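Short chain dehydrogenase (Rhodopseudomonas palustris, PDB 3H7A) probably binds a nicotinamide cofactor and oxidises or reduces a substrate that remains unidentified. Local coordinates at residues 22-27 with 32-37; 42-47 with 58-63; 69-74 with 118-123; 77-82 with 130-135. One frame throughout, in Å; residues are numbered along the deposited sequence.

Contact 1. Residues 22-27 with 32-37; sequences EIAKKF and FTVFAG
Phe27 and Phe32 meet twice, once through their backbones and once through their rings. Phe32 N gives a hydrogen bond to Phe27 O at 3.0 Å, the N-H...O angle being 158°. The same carbonyl oxygen lies at the edge of the Phe32 ring, 3.4 Å from its CD2. The two side chains run side by side in the same direction, each with CG beside its own backbone N (chi1 -77° in Phe27), and Phe32 CD2 reaches the edge of the Phe27 ring at CD1, 4.0 Å away. Two residues on, in strand 33-38, Val34 forks against the helix. CG1 meets Ala24 CB at 3.8 Å, while CG2 sits 3.6 Å from Ala24 O and also touches Phe27 CB. Replacing Phe32 with an alanine would probably keep the backbone bond but leave Phe27 CD1 without its aromatic neighbour and open a gap beside the Phe27 ring. Both rings are held further out by helix 216-228, through edge-to-face contacts of Phe27 with Trp224 and Phe32 with Tyr227. Strand 9-13 supports the pair at Val10, and Ala24 also packs on Leu47 and Ile51 of helix 45-53.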
loop_
_atom_site.group_PDB
_atom_site.type_symbol
_atom_site.label_atom_id
_atom_site.label_comp_id
_atom_site.label_asym_id
_atom_site.label_seq_id
_atom_site.Cartn_x
_atom_site.Cartn_y
_atom_site.Cartn_z
ATOM N N GLU B 22 27.732 -12.698 3.979
ATOM C CA GLU B 22 27.015 -13.892 3.534
ATOM C C GLU B 22 26.580 -13.805 2.083
ATOM O O GLU B 22 26.589 -14.806 1.372
ATOM C CB GLU B 22 25.802 -14.184 4.416
ATOM C CG GLU B 22 26.148 -14.727 5.790
ATOM C CD GLU B 22 26.956 -16.010 5.748
ATOM O OE1 GLU B 22 26.673 -16.897 4.903
ATOM O OE2 GLU B 22 27.873 -16.126 6.580
ATOM N N ILE B 23 26.201 -12.608 1.643
ATOM C CA ILE B 23 25.861 -12.400 0.236
ATOM C C ILE B 23 27.088 -12.688 -0.632
ATOM O O ILE B 23 26.988 -13.397 -1.634
ATOM C CB ILE B 23 25.329 -10.967 -0.031
ATOM C CG1 ILE B 23 23.972 -10.752 0.651
ATOM C CG2 ILE B 23 25.197 -10.733 -1.506
ATOM C CD1 ILE B 23 23.544 -9.284 0.710
ATOM N N ALA B 24 28.241 -12.162 -0.216
ATOM C CA ALA B 24 29.502 -12.358 -0.929
ATOM C C ALA B 24 29.859 -13.844 -0.969
ATOM O O ALA B 24 30.146 -14.368 -2.043
ATOM C CB ALA B 24 30.616 -11.535 -0.283
ATOM N N LYS B 25 29.782 -14.517 0.185
ATOM C CA LYS B 25 29.998 -15.973 0.286
ATOM C C LYS B 25 29.117 -16.756 -0.683
ATOM O O LYS B 25 29.599 -17.660 -1.349
ATOM C CB LYS B 25 29.760 -16.497 1.719
ATOM C CG LYS B 25 30.821 -16.130 2.769
ATOM C CD LYS B 25 30.537 -16.845 4.114
ATOM C CE LYS B 25 31.042 -16.029 5.301
ATOM N NZ LYS B 25 30.933 -16.724 6.630
ATOM N N LYS B 26 27.836 -16.395 -0.768
ATOM C CA LYS B 26 26.873 -17.100 -1.631
ATOM C C LYS B 26 27.165 -16.947 -3.119
ATOM O O LYS B 26 27.200 -17.937 -3.849
ATOM C CB LYS B 26 25.420 -16.671 -1.319
ATOM C CG LYS B 26 24.323 -17.345 -2.169
ATOM C CD LYS B 26 24.402 -18.881 -2.150
ATOM C CE LYS B 26 23.032 -19.507 -2.309
ATOM N NZ LYS B 26 23.085 -20.824 -2.993
ATOM N N PHE B 27 27.372 -15.714 -3.570
ATOM C CA PHE B 27 27.631 -15.493 -4.980
ATOM C C PHE B 27 28.995 -16.008 -5.420
ATOM O O PHE B 27 29.137 -16.454 -6.561
ATOM C CB PHE B 27 27.381 -14.037 -5.365
ATOM C CG PHE B 27 25.918 -13.717 -5.491
ATOM C CD1 PHE B 27 25.276 -13.803 -6.729
ATOM C CD2 PHE B 27 25.165 -13.389 -4.364
ATOM C CE1 PHE B 27 23.914 -13.536 -6.849
ATOM C CE2 PHE B 27 23.807 -13.122 -4.468
ATOM C CZ PHE B 27 23.175 -13.189 -5.713
ATOM N N PHE B 32 30.779 -16.746 -9.104
ATOM C CA PHE B 32 31.055 -15.381 -9.548
ATOM C C PHE B 32 32.327 -14.865 -8.881
ATOM O O PHE B 32 32.678 -15.323 -7.794
ATOM C CB PHE B 32 29.914 -14.448 -9.172
ATOM C CG PHE B 32 28.654 -14.643 -9.965
ATOM C CD1 PHE B 32 28.476 -13.990 -11.186
ATOM C CD2 PHE B 32 27.621 -15.424 -9.467
ATOM C CE1 PHE B 32 27.294 -14.140 -11.913
ATOM C CE2 PHE B 32 26.425 -15.591 -10.189
ATOM C CZ PHE B 32 26.263 -14.939 -11.408
ATOM N N THR B 33 33.018 -13.911 -9.512
ATOM C CA THR B 33 34.020 -13.158 -8.770
ATOM C C THR B 33 33.302 -12.034 -8.041
ATOM O O THR B 33 32.628 -11.227 -8.652
ATOM C CB THR B 33 35.133 -12.568 -9.659
ATOM O OG1 THR B 33 35.855 -13.630 -10.296
ATOM C CG2 THR B 33 36.107 -11.732 -8.829
ATOM N N VAL B 34 33.449 -11.981 -6.730
ATOM C CA VAL B 34 32.791 -10.937 -5.970
ATOM C C VAL B 34 33.744 -9.769 -5.753
ATOM O O VAL B 34 34.877 -9.953 -5.343
ATOM C CB VAL B 34 32.208 -11.491 -4.643
ATOM C CG1 VAL B 34 31.664 -10.355 -3.751
ATOM C CG2 VAL B 34 31.112 -12.525 -4.944
ATOM N N PHE B 35 33.281 -8.579 -6.102
ATOM C CA PHE B 35 33.904 -7.337 -5.700
ATOM C C PHE B 35 33.192 -6.880 -4.449
ATOM O O PHE B 35 32.013 -6.542 -4.480
ATOM C CB PHE B 35 33.826 -6.295 -6.834
ATOM C CG PHE B 35 34.991 -6.378 -7.783
ATOM C CD1 PHE B 35 35.195 -7.525 -8.559
ATOM C CD2 PHE B 35 35.927 -5.344 -7.852
ATOM C CE1 PHE B 35 36.295 -7.638 -9.404
ATOM C CE2 PHE B 35 37.031 -5.439 -8.706
ATOM C CZ PHE B 35 37.210 -6.586 -9.483
ATOM N N ALA B 36 33.912 -6.909 -3.339
ATOM C CA ALA B 36 33.336 -6.627 -2.051
ATOM C C ALA B 36 33.873 -5.299 -1.578
ATOM O O ALA B 36 35.085 -5.083 -1.567
ATOM C CB ALA B 36 33.707 -7.739 -1.076
ATOM N N GLY B 37 32.977 -4.395 -1.200
ATOM C CA GLY B 37 33.379 -3.097 -0.680
ATOM C C GLY B 37 32.821 -2.813 0.701
ATOM O O GLY B 37 31.664 -3.117 0.985
#

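Contact 2. Residues 42-47 with 58-63; sequences EKLAPL and IVARSL
Leu44, in segment 42-47, passes over Ala60 of strand 57-62 with their CA atoms 6.4 Å apart, and at the other end Glu42 and Ser62 are more widely spaced, at 7.3 Å between CA atoms. Leu44 carries most of the contact. Its CB already lies over the Ala60 methyl, and with CG beside the backbone N (chi1 -66°) CD1 is brought over it too, 3.7 Å from Ala60 CB. That branch reaches on to the backbone, 3.5 Å from Arg61 O, and it also touches Ala36 O of the next strand. A turn further on, Leu47 comes down on Ile58, the two side chains crossing at about a right angle. Ile58 is fully extended, with chi1 178° and chi2 -179°, and its terminal CD1 rests 4.2 Å from both CG and CD2 of Leu47. The hydroxyl at the exposed end of the contact, Ser62 OG, is hydrogen-bonded to Gly41 N, tying the end of the strand to the turn before the helix. Leu47 is buried further by Ala21 and Lys25 of helix 18-29, and Ile58 by Val48 and Ile51. Here helix 45-53 lies on the outermost strand of the chain's parallel sheet, closing the right-handed beta-alpha-beta crossover from strand 33-38 to strand 57-62 that is characteristic of the Rossmann fold.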
loop_
_atom_site.group_PDB
_atom_site.type_symbol
_atom_site.label_atom_id
_atom_site.label_comp_id
_atom_site.label_asym_id
_atom_site.label_seq_id
_atom_site.Cartn_x
_atom_site.Cartn_y
_atom_site.Cartn_z
ATOM N N GLU B 42 40.541 -3.399 4.596
ATOM C CA GLU B 42 41.411 -4.323 5.313
ATOM C C GLU B 42 40.625 -5.248 6.252
ATOM O O GLU B 42 41.039 -6.378 6.489
ATOM C CB GLU B 42 42.506 -3.559 6.061
ATOM C CG GLU B 42 43.549 -2.925 5.121
ATOM C CD GLU B 42 44.522 -1.975 5.826
ATOM O OE1 GLU B 42 45.640 -1.773 5.295
ATOM O OE2 GLU B 42 44.174 -1.427 6.901
ATOM N N LYS B 43 39.477 -4.780 6.749
ATOM C CA LYS B 43 38.564 -5.614 7.551
ATOM C C LYS B 43 37.863 -6.732 6.759
ATOM O O LYS B 43 37.251 -7.620 7.346
ATOM C CB LYS B 43 37.535 -4.745 8.279
ATOM C CG LYS B 43 37.940 -4.326 9.687
ATOM C CD LYS B 43 36.906 -3.371 10.289
ATOM C CE LYS B 43 36.550 -3.741 11.733
ATOM N NZ LYS B 43 37.618 -3.362 12.696
ATOM N N LEU B 44 37.975 -6.696 5.431
ATOM C CA LEU B 44 37.480 -7.782 4.578
ATOM C C LEU B 44 38.419 -8.978 4.512
ATOM O O LEU B 44 38.063 -9.996 3.926
ATOM C CB LEU B 44 37.207 -7.288 3.151
ATOM C CG LEU B 44 36.088 -6.268 2.963
ATOM C CD1 LEU B 44 36.239 -5.451 1.687
ATOM C CD2 LEU B 44 34.733 -6.955 3.027
ATOM N N ALA B 45 39.613 -8.854 5.092
ATOM C CA ALA B 45 40.617 -9.932 5.048
ATOM C C ALA B 45 40.150 -11.305 5.567
ATOM O O ALA B 45 40.437 -12.308 4.920
ATOM C CB ALA B 45 41.935 -9.500 5.714
ATOM N N PRO B 46 39.437 -11.364 6.719
ATOM C CA PRO B 46 38.844 -12.665 7.059
ATOM C C PRO B 46 37.891 -13.237 5.993
ATOM O O PRO B 46 37.970 -14.435 5.698
ATOM C CB PRO B 46 38.094 -12.374 8.366
ATOM C CG PRO B 46 38.834 -11.231 8.960
ATOM C CD PRO B 46 39.168 -10.374 7.782
ATOM N N LEU B 47 37.031 -12.389 5.417
ATOM C CA LEU B 47 36.076 -12.808 4.380
ATOM C C LEU B 47 36.782 -13.351 3.139
ATOM O O LEU B 47 36.392 -14.396 2.605
ATOM C CB LEU B 47 35.121 -11.662 4.004
ATOM C CG LEU B 47 34.059 -11.924 2.919
ATOM C CD1 LEU B 47 33.132 -13.078 3.291
ATOM C CD2 LEU B 47 33.265 -10.656 2.591
ATOM N N ILE B 58 37.397 -13.534 -5.047
ATOM C CA ILE B 58 36.930 -12.271 -4.467
ATOM C C ILE B 58 38.015 -11.197 -4.534
ATOM O O ILE B 58 39.185 -11.488 -4.297
ATOM C CB ILE B 58 36.395 -12.451 -2.997
ATOM C CG1 ILE B 58 35.947 -11.109 -2.386
ATOM C CG2 ILE B 58 37.423 -13.161 -2.104
ATOM C CD1 ILE B 58 35.440 -11.194 -0.950
ATOM N N VAL B 59 37.614 -9.975 -4.902
ATOM C CA VAL B 59 38.452 -8.785 -4.833
ATOM C C VAL B 59 37.874 -7.869 -3.769
ATOM O O VAL B 59 36.720 -7.461 -3.861
ATOM C CB VAL B 59 38.495 -8.046 -6.183
ATOM C CG1 VAL B 59 39.350 -6.798 -6.102
ATOM C CG2 VAL B 59 39.011 -8.971 -7.276
ATOM N N ALA B 60 38.675 -7.569 -2.749
ATOM C CA ALA B 60 38.276 -6.678 -1.654
ATOM C C ALA B 60 38.778 -5.256 -1.887
ATOM O O ALA B 60 39.947 -5.055 -2.215
ATOM C CB ALA B 60 38.809 -7.204 -0.343
ATOM N N ARG B 61 37.893 -4.270 -1.741
ATOM C CA ARG B 61 38.279 -2.864 -1.836
ATOM C C ARG B 61 37.733 -2.056 -0.665
ATOM O O ARG B 61 36.725 -2.430 -0.064
ATOM C CB ARG B 61 37.811 -2.244 -3.158
ATOM C CG ARG B 61 38.530 -2.775 -4.396
ATOM C CD ARG B 61 37.835 -2.322 -5.683
ATOM N NE ARG B 61 37.829 -0.864 -5.866
ATOM C CZ ARG B 61 38.550 -0.200 -6.772
ATOM N NH1 ARG B 61 39.363 -0.845 -7.606
ATOM N NH2 ARG B 61 38.458 1.124 -6.849
ATOM N N SER B 62 38.421 -0.959 -0.341
ATOM C CA SER B 62 37.903 0.055 0.565
ATOM C C SER B 62 37.005 0.927 -0.271
ATOM O O SER B 62 37.382 1.317 -1.377
ATOM C CB SER B 62 39.030 0.912 1.133
ATOM O OG SER B 62 39.683 0.257 2.199
ATOM N N LEU B 63 35.812 1.220 0.235
ATOM C CA LEU B 63 34.832 1.977 -0.535
ATOM C C LEU B 63 33.932 2.759 0.391
ATOM O O LEU B 63 33.280 2.195 1.270
ATOM C CB LEU B 63 33.988 1.046 -1.427
ATOM C CG LEU B 63 32.723 1.625 -2.077
ATOM C CD1 LEU B 63 33.076 2.597 -3.188
ATOM C CD2 LEU B 63 31.754 0.523 -2.577
#

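Contact 3. Residues 69-74 with 118-123; sequences DEVTAF and GFVSGR
Val71 and Ser121 bring their CA atoms to 6.2 Å of each other, the nearest backbone approach of two helical segments whose axes pass 9.4 Å apart at a crossing angle of -29°. The tight part of the contact is a single branch of Val71. CG1, standing anti to the backbone N at chi1 167°, reaches across to Val120 CG1 at 3.8 Å and to Ser121 OG at 3.5 Å, so the methyl is held between a valine and a serine on successive residues of the other helix. Ser121 OG makes no hydrogen bond to segment 69-74; it is hydrogen-bonded to Ala117 O one turn earlier, and so presents a small, already satisfied group to the valine. Ile13 of the central sheet backs Ser121 from the same chain.

Toward solvent the helices are joined more loosely. Thr72 and Val120 cross at about a right angle, with Thr72 OG1 still 4.1 Å from Val120 CG1. A water bridges beyond them: it donates to Thr72 OG1 at 2.7 Å and accepts a weak bond from Arg123 NH2 at 2.9 Å. Thr72 OG1 is hydrogen-bonded to Glu68 O as well, while the other arm of Arg123, NH1, forms a salt bridge with Asp104 of the second subunit. The chemistry thus divides in two: the Ser121 hydroxyl, bonded within its own helix, is consistent with close apolar packing inside, while on the solvent side the water and the salt bridge of Arg123 to the second subunit suggest a looser, polar join.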
loop_
_atom_site.group_PDB
_atom_site.type_symbol
_atom_site.label_atom_id
_atom_site.label_comp_id
_atom_site.label_asym_id
_atom_site.label_seq_id
_atom_site.Cartn_x
_atom_site.Cartn_y
_atom_site.Cartn_z
ATOM N N ASP B 69 32.464 9.134 -6.937
ATOM C CA ASP B 69 33.639 8.853 -7.748
ATOM C C ASP B 69 34.192 7.485 -7.393
ATOM O O ASP B 69 34.618 6.744 -8.270
ATOM C CB ASP B 69 34.690 9.947 -7.553
ATOM C CG ASP B 69 34.210 11.311 -8.039
ATOM O OD1 ASP B 69 33.493 11.374 -9.065
ATOM O OD2 ASP B 69 34.551 12.324 -7.388
ATOM N N GLU B 70 34.162 7.161 -6.102
ATOM C CA GLU B 70 34.560 5.856 -5.599
ATOM C C GLU B 70 33.591 4.749 -6.023
ATOM O O GLU B 70 34.029 3.645 -6.353
ATOM C CB GLU B 70 34.673 5.880 -4.074
ATOM C CG GLU B 70 35.894 6.611 -3.528
ATOM C CD GLU B 70 36.048 6.457 -2.003
ATOM O OE1 GLU B 70 35.916 5.327 -1.481
ATOM O OE2 GLU B 70 36.314 7.474 -1.326
ATOM N N VAL B 71 32.285 5.030 -5.998
ATOM C CA VAL B 71 31.272 4.055 -6.450
ATOM C C VAL B 71 31.476 3.740 -7.924
ATOM O O VAL B 71 31.508 2.579 -8.313
ATOM C CB VAL B 71 29.803 4.558 -6.216
ATOM C CG1 VAL B 71 28.788 3.699 -6.965
ATOM C CG2 VAL B 71 29.473 4.550 -4.750
ATOM N N THR B 72 31.631 4.790 -8.726
ATOM C CA THR B 72 31.848 4.652 -10.159
ATOM C C THR B 72 33.136 3.863 -10.448
ATOM O O THR B 72 33.154 2.994 -11.324
ATOM C CB THR B 72 31.842 6.043 -10.812
ATOM O OG1 THR B 72 30.678 6.748 -10.363
ATOM C CG2 THR B 72 31.809 5.968 -12.339
ATOM N N ALA B 73 34.196 4.137 -9.692
ATOM C CA ALA B 73 35.478 3.475 -9.907
ATOM C C ALA B 73 35.422 2.025 -9.475
ATOM O O ALA B 73 36.011 1.175 -10.128
ATOM C CB ALA B 73 36.615 4.211 -9.184
ATOM N N PHE B 74 34.711 1.756 -8.383
ATOM C CA PHE B 74 34.464 0.385 -7.908
ATOM C C PHE B 74 33.720 -0.488 -8.951
ATOM O O PHE B 74 34.094 -1.644 -9.202
ATOM C CB PHE B 74 33.699 0.462 -6.574
ATOM C CG PHE B 74 33.372 -0.873 -5.944
ATOM C CD1 PHE B 74 34.288 -1.506 -5.098
ATOM C CD2 PHE B 74 32.121 -1.468 -6.138
ATOM C CE1 PHE B 74 33.972 -2.714 -4.493
ATOM C CE2 PHE B 74 31.804 -2.683 -5.542
ATOM C CZ PHE B 74 32.727 -3.305 -4.713
ATOM N N GLY B 118 22.864 4.617 -3.296
ATOM C CA GLY B 118 22.086 3.640 -4.027
ATOM C C GLY B 118 21.743 4.101 -5.410
ATOM O O GLY B 118 21.772 3.313 -6.344
ATOM N N PHE B 119 21.396 5.378 -5.537
ATOM C CA PHE B 119 21.130 5.965 -6.847
ATOM C C PHE B 119 22.358 5.867 -7.749
ATOM O O PHE B 119 22.237 5.511 -8.919
ATOM C CB PHE B 119 20.682 7.424 -6.716
ATOM C CG PHE B 119 20.789 8.213 -8.010
ATOM C CD1 PHE B 119 19.915 7.972 -9.060
ATOM C CD2 PHE B 119 21.765 9.190 -8.159
ATOM C CE1 PHE B 119 20.008 8.688 -10.247
ATOM C CE2 PHE B 119 21.878 9.911 -9.344
ATOM C CZ PHE B 119 20.995 9.657 -10.389
ATOM N N VAL B 120 23.530 6.176 -7.203
ATOM C CA VAL B 120 24.746 6.216 -8.010
ATOM C C VAL B 120 25.136 4.804 -8.399
ATOM O O VAL B 120 25.396 4.544 -9.576
ATOM C CB VAL B 120 25.900 6.986 -7.329
ATOM C CG1 VAL B 120 27.173 6.939 -8.179
ATOM C CG2 VAL B 120 25.481 8.450 -7.087
ATOM N N SER B 121 25.119 3.894 -7.424
ATOM C CA SER B 121 25.358 2.474 -7.680
ATOM C C SER B 121 24.414 1.897 -8.712
ATOM O O SER B 121 24.830 1.099 -9.556
ATOM C CB SER B 121 25.186 1.679 -6.401
ATOM O OG SER B 121 26.103 2.140 -5.441
ATOM N N GLY B 122 23.145 2.286 -8.636
ATOM C CA GLY B 122 22.152 1.772 -9.553
ATOM C C GLY B 122 22.395 2.275 -10.960
ATOM O O GLY B 122 22.470 1.481 -11.899
ATOM N N ARG B 123 22.517 3.595 -11.091
ATOM C CA ARG B 123 22.740 4.256 -12.378
ATOM C C ARG B 123 24.000 3.769 -13.082
ATOM O O ARG B 123 23.978 3.460 -14.281
ATOM C CB ARG B 123 22.809 5.780 -12.194
ATOM C CG ARG B 123 22.892 6.548 -13.517
ATOM C CD ARG B 123 23.313 7.998 -13.306
ATOM N NE ARG B 123 24.647 8.103 -12.710
ATOM C CZ ARG B 123 25.112 9.176 -12.078
ATOM N NH1 ARG B 123 24.351 10.260 -11.952
ATOM N NH2 ARG B 123 26.339 9.166 -11.571
HETATM O O HOH W 1 29.178 8.533 -11.740
#

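Contact 4. Residues 77-82 with 130-135; sequences AADAHA and LAHGQG
Asp79 and His132 stand with their CA atoms 10.0 Å apart, so the backbones of the two segments stay well separated and side chains alone span the gap. In this Rossmann fold the segments are the C-terminal ends of helices 68-81 and 104-132, each followed by a turn toward a strand of the parallel sheet; at Gly133 the chain leaves the second helix with a positive phi of 80°. Asp79 and His132 reach for each other from opposite directions. Asp79 extends its carboxylate with CG anti to the backbone N (chi1 -166°), while the His132 imidazole offers the NE2 corner of its edge. The carboxylate and ring planes are turned 56° against each other. Two partners share Asp79 OD1, for Leu84 N also hydrogen-bonds to it, which anchors the carboxylate to the start of strand 84-89. The acid may make a protonated, positively charged imidazole more likely. With an alanine in place of Asp79, His132 NE2 and Leu84 N would probably both lose their acceptor, and the imidazole would be set free to turn. Pro83, in the loop that follows helix 68-81, also touches His132, yet the histidine remains largely at the surface. The link itself is unequal: His132 NE2 donates to the syn lone pair of Asp79 OD1 at 2.8 Å, and only weakly to Asp79 OD2 at 3.4 Å.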
loop_
_atom_site.group_PDB
_atom_site.type_symbol
_atom_site.label_atom_id
_atom_site.label_comp_id
_atom_site.label_asym_id
_atom_site.label_seq_id
_atom_site.Cartn_x
_atom_site.Cartn_y
_atom_site.Cartn_z
ATOM N N ALA B 77 35.801 -0.895 -12.226
ATOM C CA ALA B 77 36.808 -1.916 -11.902
ATOM C C ALA B 77 36.240 -3.327 -11.963
ATOM O O ALA B 77 36.878 -4.225 -12.527
ATOM C CB ALA B 77 37.427 -1.649 -10.537
ATOM N N ALA B 78 35.040 -3.515 -11.402
ATOM C CA ALA B 78 34.380 -4.823 -11.408
ATOM C C ALA B 78 34.063 -5.252 -12.821
ATOM O O ALA B 78 34.397 -6.366 -13.208
ATOM C CB ALA B 78 33.119 -4.841 -10.533
ATOM N N ASP B 79 33.474 -4.355 -13.611
ATOM C CA ASP B 79 33.147 -4.674 -14.994
ATOM C C ASP B 79 34.385 -4.930 -15.876
ATOM O O ASP B 79 34.328 -5.728 -16.818
ATOM C CB ASP B 79 32.277 -3.579 -15.621
ATOM C CG ASP B 79 31.655 -4.025 -16.923
ATOM O OD1 ASP B 79 30.862 -4.989 -16.914
ATOM O OD2 ASP B 79 31.960 -3.420 -17.964
ATOM N N ALA B 80 35.492 -4.253 -15.569
ATOM C CA ALA B 80 36.731 -4.405 -16.336
ATOM C C ALA B 80 37.331 -5.789 -16.094
ATOM O O ALA B 80 37.861 -6.404 -17.013
ATOM C CB ALA B 80 37.732 -3.301 -15.979
ATOM N N HIS B 81 37.200 -6.275 -14.859
ATOM C CA HIS B 81 37.647 -7.615 -14.455
ATOM C C HIS B 81 36.945 -8.740 -15.237
ATOM O O HIS B 81 37.602 -9.607 -15.844
ATOM C CB HIS B 81 37.397 -7.763 -12.967
ATOM C CG HIS B 81 37.984 -8.991 -12.358
ATOM N ND1 HIS B 81 39.143 -8.965 -11.612
ATOM C CD2 HIS B 81 37.549 -10.272 -12.331
ATOM C CE1 HIS B 81 39.397 -10.177 -11.151
ATOM N NE2 HIS B 81 38.452 -10.993 -11.586
ATOM N N ALA B 82 35.613 -8.704 -15.214
ATOM C CA ALA B 82 34.727 -9.605 -15.943
ATOM C C ALA B 82 33.370 -8.899 -15.975
ATOM O O ALA B 82 33.076 -8.114 -15.065
ATOM C CB ALA B 82 34.617 -10.930 -15.204
ATOM N N LEU B 130 23.807 -2.563 -19.336
ATOM C CA LEU B 130 23.105 -2.354 -20.605
ATOM C C LEU B 130 24.001 -2.594 -21.830
ATOM O O LEU B 130 23.527 -3.061 -22.874
ATOM C CB LEU B 130 22.452 -0.965 -20.662
ATOM C CG LEU B 130 21.148 -0.793 -19.859
ATOM C CD1 LEU B 130 20.797 0.683 -19.655
ATOM C CD2 LEU B 130 19.987 -1.518 -20.498
ATOM N N ALA B 131 25.292 -2.298 -21.683
ATOM C CA ALA B 131 26.294 -2.622 -22.697
ATOM C C ALA B 131 26.420 -4.133 -22.936
ATOM O O ALA B 131 26.740 -4.559 -24.050
ATOM C CB ALA B 131 27.637 -2.021 -22.314
ATOM N N HIS B 132 26.168 -4.937 -21.899
ATOM C CA HIS B 132 26.173 -6.398 -22.020
ATOM C C HIS B 132 24.793 -6.947 -22.349
ATOM O O HIS B 132 24.654 -8.131 -22.682
ATOM C CB HIS B 132 26.717 -7.066 -20.750
ATOM C CG HIS B 132 28.082 -6.595 -20.354
ATOM N ND1 HIS B 132 29.212 -6.877 -21.092
ATOM C CD2 HIS B 132 28.499 -5.864 -19.294
ATOM C CE1 HIS B 132 30.265 -6.338 -20.505
ATOM N NE2 HIS B 132 29.860 -5.717 -19.411
ATOM N N GLY B 133 23.778 -6.088 -22.238
ATOM C CA GLY B 133 22.397 -6.432 -22.579
ATOM C C GLY B 133 21.626 -7.223 -21.545
ATOM O O GLY B 133 20.538 -7.712 -21.841
ATOM N N GLN B 134 22.180 -7.339 -20.335
ATOM C CA GLN B 134 21.579 -8.106 -19.234
ATOM C C GLN B 134 22.231 -7.736 -17.893
ATOM O O GLN B 134 23.328 -7.178 -17.866
ATOM C CB GLN B 134 21.722 -9.623 -19.480
ATOM C CG GLN B 134 23.167 -10.119 -19.486
ATOM C CD GLN B 134 23.302 -11.636 -19.523
ATOM O OE1 GLN B 134 22.316 -12.368 -19.599
ATOM N NE2 GLN B 134 24.540 -12.111 -19.473
ATOM N N GLY B 135 21.558 -8.065 -16.789
ATOM C CA GLY B 135 22.066 -7.800 -15.445
ATOM C C GLY B 135 20.971 -7.816 -14.396
ATOM O O GLY B 135 19.778 -7.874 -14.722
#

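Contacts 1 and 2 come in series along the chain and belong to successive beta-alpha-beta units; their centres are about 10 Å apart, and neighbouring strands 33-38 and 57-62 join them through backbone pairing such as Val34 O with Val59 N. Contacts 3 and 4 interleave in sequence and share helices 68-81 and 104-132, with centres about 14 Å apart. Helix 68-81 connects the two halves: Phe74 packs on Phe35 O, and His81 on the Phe35 ring. Together the four contacts seat helices on the parallel sheet and on one another, building the Rossmann framework that in this family carries the cofactor, with helix 104-132 also facing the second subunit.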